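Local coordinates for hypothetical nigD-like protein (Bacteroides caccae, PDB 3QWN) that is of unproven function but, as a NigD-like protein with an SH3-like barrel fold, probably serves as an immunity protein or antitoxin, at residues A[43-48]-A[73-78]; A[96-101]-A[149-154]; A[140-145]-A[182-187]. One frame throughout, in Å; residues are numbered along the deposited sequence.

Contact 1 (A[43-48]-A[73-78]); sequences TGSAIS and YSLQSL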
loop_
_atom_site.group_PDB
_atom_site.type_symbol
_atom_site.label_atom_id
_atom_site.label_comp_id
_atom_site.label_asym_id
_atom_site.label_seq_id
_atom_site.Cartn_x
_atom_site.Cartn_y
_atom_site.Cartn_z
ATOM N N THR A 43 -1.156 -20.149 -9.614
ATOM C CA THR A 43 -1.881 -20.095 -8.348
ATOM C C THR A 43 -3.337 -20.572 -8.500
ATOM O O THR A 43 -3.968 -20.910 -7.500
ATOM C CB THR A 43 -1.844 -18.692 -7.745
ATOM O OG1 THR A 43 -2.705 -17.811 -8.463
ATOM C CG2 THR A 43 -0.474 -18.115 -7.714
ATOM N N GLY A 44 -3.867 -20.553 -9.723
ATOM C CA GLY A 44 -5.261 -20.904 -9.970
ATOM C C GLY A 44 -6.218 -19.980 -9.233
ATOM O O GLY A 44 -7.258 -20.423 -8.751
ATOM N N SER A 45 -5.837 -18.694 -9.063
ATOM C CA SER A 45 -6.630 -17.691 -8.369
ATOM C C SER A 45 -7.822 -17.272 -9.204
ATOM O O SER A 45 -7.841 -17.431 -10.430
ATOM C CB SER A 45 -5.786 -16.474 -8.037
ATOM O OG SER A 45 -4.787 -16.848 -7.115
ATOM N N ALA A 46 -8.819 -16.730 -8.516
ATOM C CA ALA A 46 -10.049 -16.260 -9.115
ATOM C C ALA A 46 -10.509 -15.006 -8.398
ATOM O O ALA A 46 -10.749 -15.056 -7.195
ATOM C CB ALA A 46 -11.107 -17.353 -9.018
ATOM N N ILE A 47 -10.590 -13.870 -9.094
ATOM C CA ILE A 47 -11.164 -12.677 -8.460
ATOM C C ILE A 47 -12.571 -12.452 -9.116
ATOM O O ILE A 47 -13.064 -13.331 -9.841
ATOM C CB ILE A 47 -10.225 -11.454 -8.472
ATOM C CG1 ILE A 47 -9.914 -10.993 -9.914
ATOM C CG2 ILE A 47 -8.957 -11.736 -7.642
ATOM C CD1 ILE A 47 -9.276 -9.612 -10.071
ATOM N N SER A 48 -13.261 -11.353 -8.767
ATOM C CA SER A 48 -14.576 -11.046 -9.318
ATOM C C SER A 48 -14.454 -10.803 -10.827
ATOM O O SER A 48 -13.534 -10.093 -11.274
ATOM C CB SER A 48 -15.194 -9.839 -8.614
ATOM O OG SER A 48 -16.533 -9.665 -9.059
ATOM N N TYR A 73 3.326 -16.974 -9.978
ATOM C CA TYR A 73 3.690 -18.057 -9.053
ATOM C C TYR A 73 2.988 -17.878 -7.714
ATOM O O TYR A 73 2.656 -18.868 -7.081
ATOM C CB TYR A 73 5.223 -18.146 -8.875
ATOM C CG TYR A 73 5.892 -18.579 -10.167
ATOM C CD1 TYR A 73 5.880 -19.916 -10.571
ATOM C CD2 TYR A 73 6.487 -17.650 -11.012
ATOM C CE1 TYR A 73 6.419 -20.305 -11.799
ATOM C CE2 TYR A 73 7.049 -18.030 -12.221
ATOM C CZ TYR A 73 7.009 -19.359 -12.621
ATOM O OH TYR A 73 7.583 -19.731 -13.822
ATOM N N SER A 74 2.745 -16.632 -7.282
ATOM C CA SER A 74 1.996 -16.367 -6.032
ATOM C C SER A 74 1.259 -15.054 -6.113
ATOM O O SER A 74 1.665 -14.184 -6.849
ATOM C CB SER A 74 2.877 -16.430 -4.788
ATOM O OG SER A 74 3.590 -15.230 -4.599
ATOM N N LEU A 75 0.141 -14.964 -5.420
ATOM C CA LEU A 75 -0.711 -13.786 -5.301
ATOM C C LEU A 75 -1.207 -13.667 -3.916
ATOM O O LEU A 75 -1.605 -14.669 -3.325
ATOM C CB LEU A 75 -1.940 -13.832 -6.217
ATOM C CG LEU A 75 -1.786 -13.535 -7.684
ATOM C CD1 LEU A 75 -3.109 -13.821 -8.405
ATOM C CD2 LEU A 75 -1.340 -12.090 -7.947
ATOM N N GLN A 76 -1.213 -12.448 -3.392
ATOM C CA GLN A 76 -1.807 -12.189 -2.091
ATOM C C GLN A 76 -2.295 -10.751 -2.043
ATOM O O GLN A 76 -1.841 -9.900 -2.801
ATOM C CB GLN A 76 -0.881 -12.538 -0.921
ATOM C CG GLN A 76 0.249 -11.579 -0.693
ATOM C CD GLN A 76 1.142 -12.098 0.392
ATOM O OE1 GLN A 76 1.772 -13.166 0.279
ATOM N NE2 GLN A 76 1.245 -11.331 1.450
ATOM N N SER A 77 -3.248 -10.506 -1.186
ATOM C CA SER A 77 -3.829 -9.199 -1.029
ATOM C C SER A 77 -2.876 -8.242 -0.322
ATOM O O SER A 77 -1.890 -8.647 0.321
ATOM C CB SER A 77 -5.123 -9.321 -0.238
ATOM O OG SER A 77 -4.851 -9.698 1.102
ATOM N N LEU A 78 -3.185 -6.959 -0.458
ATOM C CA LEU A 78 -2.512 -5.882 0.249
ATOM C C LEU A 78 -3.609 -4.949 0.750
ATOM O O LEU A 78 -4.771 -5.064 0.308
ATOM C CB LEU A 78 -1.427 -5.173 -0.587
ATOM C CG LEU A 78 -1.759 -4.595 -1.962
ATOM C CD1 LEU A 78 -2.552 -3.329 -1.853
ATOM C CD2 LEU A 78 -0.503 -4.213 -2.674
#
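The first torsion of Thr-43 (chi1 74°) sets OG1 in the crowded position between its own backbone N and carbonyl carbon, and swings CG2 beside the N, from where the methyl drops onto the strand 68-77. Ser-45 (chi1 -65°) and Leu-75 (chi1 -77°) each hold the next atom beside the backbone N, so that CD1 of Leu-75 rests against both CB and OG of the serine. The threonine methyl lies over the backbone itself, 3.3 Å from Tyr-73 O and 3.5 Å from Ser-74 CA, a spot where a small branched residue can sit close. Leu-75 crosses the threonine side chain at about a right angle, and its CD1 ends 3.7 Å from Ser-45 OG. This is a surface contact of the NigD-like N-terminal OB domain, in which the loop following strand 36-41 folds over strand 68-77 where Tyr-73 and Ser-74 both face Asn-58 in a classic beta bulge. The polar side of the loop is tied back on itself: Thr-43 OG1 and Ser-45 N both bond to the carboxylate of Asp-41, and Ser-45 N also makes a weak bond of 3.3 Å to Thr-43 OG1. Gly-44, between the two, has positive phi, a backbone conformation readily taken up without a side chain. The phenol of Tyr-73 is turned to strand 52-63, where its OH is hydrogen-bonded to Glu-60 OE2.

Contact 2 (A[96-101]-A[149-154]); sequences KHDPVD and HDANGD
Residues 96-100 and 149-152 run at 108° to each other, end to end, and meet in a single beta bridge between His-97 and His-149, their CA atoms 4.8 Å apart. His-149 is gripped twice through its backbone, its N giving a hydrogen bond to Lys-96 O and its O receiving one from Asp-98 N, the latter in the carbonyl plane. Beyond the strand end, Ala-151 to Asp-154 form a type I' turn, with Asn-152 and Gly-153 both at positive phi. The imidazole, with CG anti to the backbone N (chi1 172°), turns back to Asp-98: ND1 donates to Asp-98 O over 2.8 Å, the acceptor lying near the ring plane while ND1 stands above the carbonyl plane. Val-100 CG1 comes in obliquely, 3.4 Å from the same ND1. The carboxylate of Asp-98 takes the N-H of Ala-151 on the anti lone pair of OD2, N to OD2 2.8 Å, with an N-H...O angle of 169°. A water then joins this OD2 to Gly-153 N. Asp-150 OD1 accepts from Asn-152 N in an Asx turn, met from above the carboxylate plane, while the methylenes of Lys-96 run alongside Asp-150, CB to CB 3.8 Å. With NE2 bonded to His-126 and ND1 serving as a donor, the buried His-149 has both ring nitrogens satisfied. Asp-98 OD2 and Asp-150 OD1, 4.2 Å apart, probably repel each other, which the N-H groups of Ala-151 and Asn-152 may offset, with a weaker contribution from Lys-96, whose NZ lies beyond salt-bridge distance of Asp-150.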
loop_
_atom_site.group_PDB
_atom_site.type_symbol
_atom_site.label_atom_id
_atom_site.label_comp_id
_atom_site.label_asym_id
_atom_site.label_seq_id
_atom_site.Cartn_x
_atom_site.Cartn_y
_atom_site.Cartn_z
ATOM N N LYS A 96 -5.821 4.121 16.837
ATOM C CA LYS A 96 -4.924 3.062 17.311
ATOM C C LYS A 96 -3.628 3.192 16.583
ATOM O O LYS A 96 -3.632 3.358 15.361
ATOM C CB LYS A 96 -5.533 1.661 17.105
ATOM C CG LYS A 96 -7.004 1.503 17.544
ATOM C CD LYS A 96 -7.242 1.603 19.055
ATOM C CE LYS A 96 -8.472 0.821 19.497
ATOM N NZ LYS A 96 -9.717 1.222 18.777
ATOM N N HIS A 97 -2.513 3.156 17.320
ATOM C CA HIS A 97 -1.180 3.335 16.738
ATOM C C HIS A 97 -0.177 2.319 17.269
ATOM O O HIS A 97 0.886 2.694 17.755
ATOM C CB HIS A 97 -0.666 4.763 16.990
ATOM C CG HIS A 97 -1.611 5.848 16.571
ATOM N ND1 HIS A 97 -2.023 5.976 15.248
ATOM C CD2 HIS A 97 -2.210 6.813 17.316
ATOM C CE1 HIS A 97 -2.867 7.000 15.236
ATOM N NE2 HIS A 97 -2.986 7.556 16.450
ATOM N N ASP A 98 -0.510 1.036 17.172
ATOM C CA ASP A 98 0.395 -0.038 17.589
ATOM C C ASP A 98 1.675 0.016 16.703
ATOM O O ASP A 98 1.574 0.325 15.515
ATOM C CB ASP A 98 -0.308 -1.404 17.548
ATOM C CG ASP A 98 -1.338 -1.558 18.643
ATOM O OD1 ASP A 98 -1.029 -1.209 19.790
ATOM O OD2 ASP A 98 -2.446 -2.066 18.351
ATOM N N PRO A 99 2.884 -0.113 17.309
ATOM C CA PRO A 99 4.120 0.140 16.550
ATOM C C PRO A 99 4.379 -0.790 15.394
ATOM O O PRO A 99 3.983 -1.954 15.400
ATOM C CB PRO A 99 5.224 -0.023 17.603
ATOM C CG PRO A 99 4.547 0.279 18.876
ATOM C CD PRO A 99 3.200 -0.364 18.731
ATOM N N VAL A 100 5.051 -0.231 14.384
ATOM C CA VAL A 100 5.506 -0.889 13.162
ATOM C C VAL A 100 6.866 -0.289 12.808
ATOM O O VAL A 100 7.222 0.793 13.303
ATOM C CB VAL A 100 4.515 -0.783 11.941
ATOM C CG1 VAL A 100 3.109 -1.267 12.265
ATOM C CG2 VAL A 100 4.498 0.621 11.318
ATOM N N ASP A 101 7.600 -0.965 11.912
ATOM C CA ASP A 101 8.800 -0.432 11.295
ATOM C C ASP A 101 8.496 -0.236 9.816
ATOM O O ASP A 101 7.738 -1.018 9.234
ATOM C CB ASP A 101 10.020 -1.356 11.489
ATOM C CG ASP A 101 10.532 -1.476 12.912
ATOM O OD1 ASP A 101 10.331 -0.520 13.710
ATOM O OD2 ASP A 101 11.145 -2.502 13.225
ATOM N N HIS A 149 -2.923 1.761 13.162
ATOM C CA HIS A 149 -2.646 0.340 13.256
ATOM C C HIS A 149 -3.221 -0.197 14.549
ATOM O O HIS A 149 -2.780 0.184 15.634
ATOM C CB HIS A 149 -1.136 -0.003 13.114
ATOM C CG HIS A 149 -0.816 -1.449 13.399
ATOM N ND1 HIS A 149 0.302 -1.806 14.127
ATOM C CD2 HIS A 149 -1.518 -2.578 13.096
ATOM C CE1 HIS A 149 0.266 -3.132 14.217
ATOM N NE2 HIS A 149 -0.819 -3.636 13.621
ATOM N N ASP A 150 -4.210 -1.090 14.418
ATOM C CA ASP A 150 -4.843 -1.782 15.533
ATOM C C ASP A 150 -4.431 -3.248 15.471
ATOM O O ASP A 150 -4.827 -3.954 14.546
ATOM C CB ASP A 150 -6.367 -1.616 15.475
ATOM C CG ASP A 150 -7.161 -2.151 16.658
ATOM O OD1 ASP A 150 -6.538 -2.474 17.707
ATOM O OD2 ASP A 150 -8.408 -2.227 16.545
ATOM N N ALA A 151 -3.578 -3.682 16.417
ATOM C CA ALA A 151 -3.077 -5.068 16.506
ATOM C C ALA A 151 -4.071 -5.955 17.219
ATOM O O ALA A 151 -3.852 -7.156 17.290
ATOM C CB ALA A 151 -1.737 -5.102 17.235
ATOM N N ASN A 152 -5.150 -5.356 17.802
ATOM C CA ASN A 152 -6.242 -6.074 18.515
ATOM C C ASN A 152 -5.701 -6.993 19.630
ATOM O O ASN A 152 -6.194 -8.105 19.833
ATOM C CB ASN A 152 -7.124 -6.878 17.531
ATOM C CG ASN A 152 -8.219 -6.047 16.893
ATOM O OD1 ASN A 152 -9.135 -5.551 17.565
ATOM N ND2 ASN A 152 -8.142 -5.866 15.576
ATOM N N GLY A 153 -4.679 -6.502 20.327
ATOM C CA GLY A 153 -4.051 -7.216 21.431
ATOM C C GLY A 153 -3.131 -8.359 21.053
ATOM O O GLY A 153 -2.668 -9.086 21.938
ATOM N N ASP A 154 -2.846 -8.522 19.747
ATOM C CA ASP A 154 -1.939 -9.571 19.262
ATOM C C ASP A 154 -0.556 -9.394 19.888
ATOM O O ASP A 154 -0.066 -8.263 19.963
ATOM C CB ASP A 154 -1.837 -9.546 17.722
ATOM C CG ASP A 154 -1.342 -10.832 17.107
ATOM O OD1 ASP A 154 -1.457 -11.886 17.761
ATOM O OD2 ASP A 154 -0.878 -10.792 15.953
HETATM O O HOH W 1 -3.069 -3.978 20.549
#

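Contact 3 (A[140-145]-A[182-187]); sequences NGTVNM and TIKFKY
On the buried side of this parallel strand pair, Met-145, modelled as selenomethionine, lies across Ile-183. Its CG stands beside the backbone N (chi1 -65°) and the chain is extended beyond, so SE comes 3.7 Å from Ile-183 CG2. Its CB lies 4.1 Å from CD1 of Phe-185, and Val-143 completes this apolar row. A long, flexible, unbranched chain and beta-branched residues suit the place, since they fill the interior of the NigD-like C-terminal beta sandwich domain, where, from strand 111-120 of the other sheet, Leu-112 meets Met-145 and Ile-183, and Met-114 meets Phe-185. The opposite face is looser and more polar. There Lys-184, extended beyond CG, crosses Thr-142 obliquely, CD 3.7 Å from CG2, and a water links its NZ to Thr-142 OG1. Asn-144 lies alongside the same lysine, with OD1 3.7 Å from Lys-184 CB and ND2 bonded to Glu-136. Between the faces runs a regular parallel ladder of five hydrogen bonds, from Thr-182 N to Gly-141 O at one end to Lys-186 N to Met-145 O at the other. Residues 142-145 and 182-187 cross at only -20°, and the Met-145 N to Lys-184 O bond is almost straight at 174°. Alternation of residue types thus lets one pair of strands present apolar side chains to the interior while the lysine keeps its charged end in a hydrated setting, its methylenes providing the apolar contact.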
loop_
_atom_site.group_PDB
_atom_site.type_symbol
_atom_site.label_atom_id
_atom_site.label_comp_id
_atom_site.label_asym_id
_atom_site.label_seq_id
_atom_site.Cartn_x
_atom_site.Cartn_y
_atom_site.Cartn_z
ATOM N N ASN A 140 -0.239 25.171 1.463
ATOM C CA ASN A 140 0.955 24.787 0.689
ATOM C C ASN A 140 0.875 23.410 -0.000
ATOM O O ASN A 140 1.905 22.891 -0.440
ATOM C CB ASN A 140 2.200 24.821 1.602
ATOM C CG ASN A 140 1.973 24.334 3.016
ATOM O OD1 ASN A 140 1.399 23.271 3.248
ATOM N ND2 ASN A 140 2.394 25.120 3.995
ATOM N N GLY A 141 -0.324 22.853 -0.122
ATOM C CA GLY A 141 -0.531 21.560 -0.770
ATOM C C GLY A 141 -0.042 20.355 0.013
ATOM O O GLY A 141 0.132 19.272 -0.563
ATOM N N THR A 142 0.172 20.524 1.331
ATOM C CA THR A 142 0.644 19.454 2.207
ATOM C C THR A 142 -0.524 18.581 2.670
ATOM O O THR A 142 -1.533 19.097 3.164
ATOM C CB THR A 142 1.421 20.031 3.396
ATOM O OG1 THR A 142 2.517 20.813 2.906
ATOM C CG2 THR A 142 1.925 18.956 4.356
ATOM N N VAL A 143 -0.367 17.251 2.502
ATOM C CA VAL A 143 -1.292 16.223 2.969
ATOM C C VAL A 143 -0.598 15.504 4.132
ATOM O O VAL A 143 0.429 14.842 3.924
ATOM C CB VAL A 143 -1.716 15.227 1.854
ATOM C CG1 VAL A 143 -2.603 14.125 2.413
ATOM C CG2 VAL A 143 -2.397 15.942 0.694
ATOM N N ASN A 144 -1.134 15.665 5.348
ATOM C CA ASN A 144 -0.577 14.997 6.517
ATOM C C ASN A 144 -1.256 13.658 6.700
ATOM O O ASN A 144 -2.483 13.578 6.702
ATOM C CB ASN A 144 -0.693 15.859 7.759
ATOM C CG ASN A 144 0.246 17.030 7.736
ATOM O OD1 ASN A 144 1.459 16.878 7.791
ATOM N ND2 ASN A 144 -0.297 18.231 7.631
HETATM N N MSE A 145 -0.447 12.588 6.789
HETATM C CA MSE A 145 -0.929 11.219 6.952
HETATM C C MSE A 145 -0.334 10.581 8.180
HETATM O O MSE A 145 0.869 10.655 8.396
HETATM C CB MSE A 145 -0.599 10.375 5.727
HETATM C CG MSE A 145 -1.306 10.816 4.475
HETATM SE SE MSE A 145 -1.058 9.503 3.095
HETATM C CE MSE A 145 -1.899 10.476 1.632
ATOM N N THR A 182 2.460 17.592 -1.375
ATOM C CA THR A 182 3.512 17.073 -0.504
ATOM C C THR A 182 2.879 16.154 0.542
ATOM O O THR A 182 2.110 16.615 1.383
ATOM C CB THR A 182 4.331 18.216 0.133
ATOM O OG1 THR A 182 4.871 19.045 -0.895
ATOM C CG2 THR A 182 5.474 17.697 1.005
ATOM N N ILE A 183 3.176 14.861 0.473
ATOM C CA ILE A 183 2.636 13.921 1.453
ATOM C C ILE A 183 3.652 13.794 2.577
ATOM O O ILE A 183 4.809 13.459 2.320
ATOM C CB ILE A 183 2.250 12.545 0.838
ATOM C CG1 ILE A 183 1.150 12.723 -0.249
ATOM C CG2 ILE A 183 1.828 11.530 1.928
ATOM C CD1 ILE A 183 1.366 11.883 -1.421
ATOM N N LYS A 184 3.221 14.082 3.810
ATOM C CA LYS A 184 4.041 13.963 5.010
ATOM C C LYS A 184 3.451 12.832 5.860
ATOM O O LYS A 184 2.379 12.982 6.449
ATOM C CB LYS A 184 4.117 15.292 5.754
ATOM C CG LYS A 184 4.898 16.343 4.986
ATOM C CD LYS A 184 5.084 17.584 5.810
ATOM C CE LYS A 184 5.739 18.690 5.021
ATOM N NZ LYS A 184 6.086 19.824 5.897
ATOM N N PHE A 185 4.126 11.684 5.857
ATOM C CA PHE A 185 3.682 10.472 6.529
ATOM C C PHE A 185 4.349 10.281 7.896
ATOM O O PHE A 185 5.572 10.291 8.005
ATOM C CB PHE A 185 3.933 9.239 5.627
ATOM C CG PHE A 185 3.589 7.910 6.253
ATOM C CD1 PHE A 185 2.263 7.498 6.370
ATOM C CD2 PHE A 185 4.590 7.066 6.728
ATOM C CE1 PHE A 185 1.952 6.272 6.956
ATOM C CE2 PHE A 185 4.274 5.829 7.305
ATOM C CZ PHE A 185 2.955 5.443 7.414
ATOM N N LYS A 186 3.514 10.083 8.931
ATOM C CA LYS A 186 3.905 9.804 10.312
ATOM C C LYS A 186 3.409 8.423 10.723
ATOM O O LYS A 186 2.410 7.932 10.187
ATOM C CB LYS A 186 3.350 10.864 11.265
ATOM C CG LYS A 186 4.182 12.136 11.338
ATOM C CD LYS A 186 3.564 13.159 12.285
ATOM C CE LYS A 186 4.099 14.550 12.058
ATOM N NZ LYS A 186 3.662 15.496 13.122
ATOM N N TYR A 187 4.098 7.794 11.672
ATOM C CA TYR A 187 3.730 6.451 12.159
ATOM C C TYR A 187 4.387 6.217 13.510
ATOM O O TYR A 187 5.468 6.767 13.772
ATOM C CB TYR A 187 4.156 5.341 11.144
ATOM C CG TYR A 187 5.662 5.156 11.019
ATOM C CD1 TYR A 187 6.452 6.096 10.358
ATOM C CD2 TYR A 187 6.298 4.048 11.578
ATOM C CE1 TYR A 187 7.838 5.944 10.271
ATOM C CE2 TYR A 187 7.685 3.897 11.511
ATOM C CZ TYR A 187 8.451 4.835 10.843
ATOM O OH TYR A 187 9.812 4.622 10.723
HETATM O O HOH W 2 4.654 21.921 5.118
#

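In the fold
Contact 1 belongs to the N-terminal OB domain, whereas contacts 2 and 3 lie within the C-terminal beta sandwich domain. Contacts 1 and 3 fall on opposite sides of the chain's centre, their own centres about 32 Å apart; contact 1 is about 26 Å from contact 2, centre to centre, and touches neither. Contacts 2 and 3 share strand 142-150, and their segments alternate along the chain. Contact 3 pairs the start of that strand with strand 181-190, while contact 2 closes its end with the loop 96-101. Their centres are about 21 Å apart, yet they touch by packing of Val-100 O against Tyr-187 CE2, 3.6 Å away.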